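Protease VP4 (Blotched snakehead virus, PDB 2GEF) is a birnavirus protease, a serine endopeptidase of family S50 that uses a serine/lysine catalytic dyad and probably processes the viral structural polyprotein from which it comes. Local coordinates at residues Y67-T70 and G71-K75; S137-A140 and L141-S145. All coordinates share one frame; numbering follows the deposited sequence.

Overall arrangement
Both contacts are local, each within one continuous run of chain. Interaction 1 is the hairpin turn 67-75, whose centre lies about 16 Å from the centre of the chain; interaction 2 is the helix 138-146 from the residue before it, S137, to S145, buried about 8 Å from that centre. Their centres are 12 Å apart and their nearest atoms about 6 Å. F96 touches A68 and also S137 and L141, and T100 touches T70, H74 and S145. The catalytic pair lies near interaction 2, with the S137 side chain about 5 Å from that of the nucleophile S136 and about 8 Å from that of K173; interaction 1 is away from this dyad.

Interaction 1: Y67-T70 and G71-K75; sequences YALT and GDDHK
K75 lies against the ring of Y67, across the hairpin that joins the strands 67-69 and 75-77. Its CB is 4.1 Å from Y67 CB, and CG sits 4.0 Å above the ring plane, displaced toward the rim, while also approaching L69 CD2. With CG anti to the carbonyl carbon, the chain runs on extended through CE and bends only at its last torsion (chi4 -94°). The bend brings NZ to 4.4 Å from the Y67 ring centroid, 28° off the normal, an off-centre cation-pi contact near the hydroxyl end of the ring. K75 and L69, an antiparallel non-hydrogen-bonded pair, send their side chains to the same face of the sheet, where they lie side by side.

At the other end, T70 holds the turn together. T70 N donates to H74 O, and D73 N to T70 O over 3.1 Å, the donor standing above the carbonyl plane rather than on a lone pair; this bond closes a type I beta turn from T70 to D73. T70 OG1, turned between its own N and C, reaches into the loop. It donates to D72 OD1 at 2.7 Å, nearly along the carboxylate C-O axis, and accepts from H74 N at 2.9 Å with an angle of 145°. Two bonds thus grip the buried hydroxyl, and T70 CG2 packs at 3.9 Å from H74 CB.

The D72 carboxylate also receives the backbone N-H groups of T100 and R101, D103 OD1 bonds both K75 N and H74 ND1, and the W77 ring meets that of Y67 nearly at right angles. Backbone bonds join L69 to F96 and G71 to V98 on one arm of the hairpin, and K75 to L104 of the parallel strand 104-109 on the other.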
loop_
_atom_site.group_PDB
_atom_site.type_symbol
_atom_site.label_atom_id
_atom_site.label_comp_id
_atom_site.label_asym_id
_atom_site.label_seq_id
_atom_site.Cartn_x
_atom_site.Cartn_y
_atom_site.Cartn_z
ATOM N N TYR A 67 5.535 -14.683 -2.496
ATOM C CA TYR A 67 4.318 -14.356 -1.666
ATOM C C TYR A 67 4.765 -14.368 -0.183
ATOM O O TYR A 67 5.823 -15.040 0.188
ATOM C CB TYR A 67 3.123 -15.334 -1.893
ATOM C CG TYR A 67 3.407 -16.742 -1.465
ATOM C CD1 TYR A 67 3.438 -17.091 -0.100
ATOM C CD2 TYR A 67 3.769 -17.664 -2.338
ATOM C CE1 TYR A 67 3.768 -18.356 0.329
ATOM C CE2 TYR A 67 4.077 -18.996 -1.929
ATOM C CZ TYR A 67 4.084 -19.321 -0.594
ATOM O OH TYR A 67 4.372 -20.597 -0.166
ATOM N N ALA A 68 4.028 -13.633 0.656
ATOM C CA ALA A 68 4.184 -13.747 2.098
ATOM C C ALA A 68 2.939 -14.426 2.624
ATOM O O ALA A 68 1.833 -14.351 1.963
ATOM C CB ALA A 68 4.364 -12.356 2.776
ATOM N N LEU A 69 3.071 -15.088 3.777
ATOM C CA LEU A 69 1.920 -15.624 4.439
ATOM C C LEU A 69 1.315 -14.550 5.369
ATOM O O LEU A 69 2.011 -13.665 5.912
ATOM C CB LEU A 69 2.117 -17.079 5.045
ATOM C CG LEU A 69 2.561 -18.297 4.202
ATOM C CD1 LEU A 69 2.897 -19.607 4.977
ATOM C CD2 LEU A 69 1.567 -18.712 3.031
ATOM N N THR A 70 -0.022 -14.505 5.355
ATOM C CA THR A 70 -0.813 -13.738 6.310
ATOM C C THR A 70 -0.920 -14.522 7.620
ATOM O O THR A 70 -0.345 -15.561 7.785
ATOM C CB THR A 70 -2.228 -13.477 5.786
ATOM O OG1 THR A 70 -2.901 -14.738 5.845
ATOM C CG2 THR A 70 -2.198 -13.008 4.332
ATOM N N GLY A 71 -1.481 -13.904 8.611
ATOM C CA GLY A 71 -1.465 -14.515 9.974
ATOM C C GLY A 71 -2.425 -15.695 10.114
ATOM O O GLY A 71 -2.314 -16.438 11.081
ATOM N N ASP A 72 -3.366 -15.861 9.165
ATOM C CA ASP A 72 -4.138 -17.077 9.019
ATOM C C ASP A 72 -3.698 -17.868 7.746
ATOM O O ASP A 72 -4.534 -18.558 7.193
ATOM C CB ASP A 72 -5.667 -16.745 8.929
ATOM C CG ASP A 72 -6.028 -15.625 7.928
ATOM O OD1 ASP A 72 -5.142 -14.938 7.350
ATOM O OD2 ASP A 72 -7.223 -15.370 7.699
ATOM N N ASP A 73 -2.470 -17.734 7.236
ATOM C CA ASP A 73 -1.944 -18.677 6.270
ATOM C C ASP A 73 -2.408 -18.541 4.842
ATOM O O ASP A 73 -2.334 -19.508 4.076
ATOM C CB ASP A 73 -2.151 -20.131 6.675
ATOM C CG ASP A 73 -1.084 -20.614 7.695
ATOM O OD1 ASP A 73 0.091 -20.283 7.486
ATOM O OD2 ASP A 73 -1.434 -21.312 8.693
ATOM N N HIS A 74 -2.920 -17.366 4.511
ATOM C CA HIS A 74 -3.245 -16.977 3.155
ATOM C C HIS A 74 -2.042 -16.436 2.446
ATOM O O HIS A 74 -1.046 -16.117 3.084
ATOM C CB HIS A 74 -4.381 -15.983 3.198
ATOM C CG HIS A 74 -5.642 -16.661 3.459
ATOM N ND1 HIS A 74 -6.324 -17.344 2.482
ATOM C CD2 HIS A 74 -6.290 -16.911 4.621
ATOM C CE1 HIS A 74 -7.366 -17.946 3.029
ATOM N NE2 HIS A 74 -7.366 -17.700 4.324
ATOM N N LYS A 75 -2.157 -16.313 1.138
ATOM C CA LYS A 75 -1.058 -15.647 0.354
ATOM C C LYS A 75 -1.310 -14.231 -0.093
ATOM O O LYS A 75 -2.442 -13.817 -0.484
ATOM C CB LYS A 75 -0.679 -16.527 -0.880
ATOM C CG LYS A 75 -0.517 -17.957 -0.372
ATOM C CD LYS A 75 -0.745 -18.959 -1.424
ATOM C CE LYS A 75 -0.759 -20.389 -0.876
ATOM N NZ LYS A 75 0.568 -21.008 -0.977
#

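Interaction 2: S137-A140 and L141-S145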
loop_
_atom_site.group_PDB
_atom_site.type_symbol
_atom_site.label_atom_id
_atom_site.label_comp_id
_atom_site.label_asym_id
_atom_site.label_seq_id
_atom_site.Cartn_x
_atom_site.Cartn_y
_atom_site.Cartn_z
ATOM N N SER A 137 2.148 -2.547 4.824
ATOM C CA SER A 137 0.984 -2.751 3.970
ATOM C C SER A 137 -0.186 -3.309 4.714
ATOM O O SER A 137 -1.255 -3.488 4.140
ATOM C CB SER A 137 1.305 -3.744 2.851
ATOM O OG SER A 137 1.684 -5.031 3.336
ATOM N N SER A 138 -0.005 -3.610 5.996
ATOM C CA SER A 138 -0.966 -4.398 6.733
ATOM C C SER A 138 -2.306 -3.749 6.816
ATOM O O SER A 138 -3.279 -4.470 6.807
ATOM C CB SER A 138 -0.438 -4.820 8.153
ATOM O OG SER A 138 0.767 -5.600 7.985
ATOM N N ILE A 139 -2.366 -2.431 7.010
ATOM C CA ILE A 139 -3.592 -1.754 6.999
ATOM C C ILE A 139 -4.302 -1.901 5.634
ATOM O O ILE A 139 -5.452 -2.263 5.631
ATOM C CB ILE A 139 -3.412 -0.382 7.248
ATOM C CG1 ILE A 139 -2.884 -0.132 8.746
ATOM C CG2 ILE A 139 -4.761 0.332 7.126
ATOM C CD1 ILE A 139 -2.728 1.456 8.970
ATOM N N ALA A 140 -3.614 -1.628 4.492
ATOM C CA ALA A 140 -4.171 -1.886 3.130
ATOM C C ALA A 140 -4.706 -3.341 2.918
ATOM O O ALA A 140 -5.802 -3.645 2.390
ATOM C CB ALA A 140 -3.008 -1.541 2.075
ATOM N N LEU A 141 -3.862 -4.294 3.230
ATOM C CA LEU A 141 -4.377 -5.717 3.288
ATOM C C LEU A 141 -5.685 -5.970 3.879
ATOM O O LEU A 141 -6.537 -6.633 3.314
ATOM C CB LEU A 141 -3.363 -6.616 4.041
ATOM C CG LEU A 141 -2.034 -6.629 3.271
ATOM C CD1 LEU A 141 -0.891 -7.590 3.800
ATOM C CD2 LEU A 141 -2.169 -6.622 1.783
ATOM N N ALA A 142 -5.774 -5.589 5.117
ATOM C CA ALA A 142 -7.030 -5.540 5.910
ATOM C C ALA A 142 -8.220 -4.884 5.250
ATOM O O ALA A 142 -9.299 -5.427 5.197
ATOM C CB ALA A 142 -6.824 -4.810 7.226
ATOM N N LEU A 143 -8.077 -3.617 4.952
ATOM C CA LEU A 143 -9.215 -2.917 4.295
ATOM C C LEU A 143 -9.538 -3.683 2.966
ATOM O O LEU A 143 -10.730 -3.849 2.619
ATOM C CB LEU A 143 -8.801 -1.455 4.047
ATOM C CG LEU A 143 -8.465 -0.882 5.430
ATOM C CD1 LEU A 143 -8.225 0.591 5.251
ATOM C CD2 LEU A 143 -9.699 -0.864 6.150
ATOM N N ALA A 144 -8.510 -4.165 2.231
ATOM C CA ALA A 144 -8.759 -4.699 0.875
ATOM C C ALA A 144 -9.417 -6.031 1.014
ATOM O O ALA A 144 -10.163 -6.418 0.183
ATOM C CB ALA A 144 -7.509 -4.791 0.001
ATOM N N SER A 145 -9.132 -6.733 2.076
ATOM C CA SER A 145 -9.757 -7.999 2.299
ATOM C C SER A 145 -11.235 -7.809 2.817
ATOM O O SER A 145 -11.990 -8.759 2.837
ATOM C CB SER A 145 -8.963 -8.823 3.368
ATOM O OG SER A 145 -9.528 -8.378 4.627
#
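L141 leans back along the helix over S137, one turn earlier. Its CG lies 3.4 Å from S137 O, and its CD1 comes within 3.7 Å of S137 OG. The serine hydroxyl is turned between its backbone N and carbonyl carbon (chi1 61°), which places OG beside the leucine branch. S137 O is at the same time the acceptor for L141 N, at 2.9 Å, so the isobutyl group lies against an already bonded carbonyl.

I139 and L143 make the corresponding i, i+4 pair on another side of the helix. The two chains lie side by side and point the same way, with I139 CG2 at 3.9 Å from L143 CD1. The isoleucine puts CG1 anti to its carbonyl carbon (chi1 -66°) and leaves the CG2 branch to face the leucine.

This is the start of an alpha helix that begins two residues after the nucleophile S136 of the serine/lysine dyad. S137 precedes the first helical residue, and S138 OG bonds back to Q135 O, joining the first turn to the segment carrying S136. The successive bonds from L141, A142, L143 and A144 to the carbonyls four residues earlier mark regular alpha geometry; that from L143 N to I139 O is nearly straight, at 176°.

S137 and L141 both touch F96, and A140 meets A31 and F33 of the strand 31-38. I139 and L143 pack on Y155 of the strand 154-160 and reach the helix 200-209 at A203 and A204, where A142 meets L200. Further along, S145 OG turns back to donate to A142 O at 3.0 Å, tilted from the carbonyl plane.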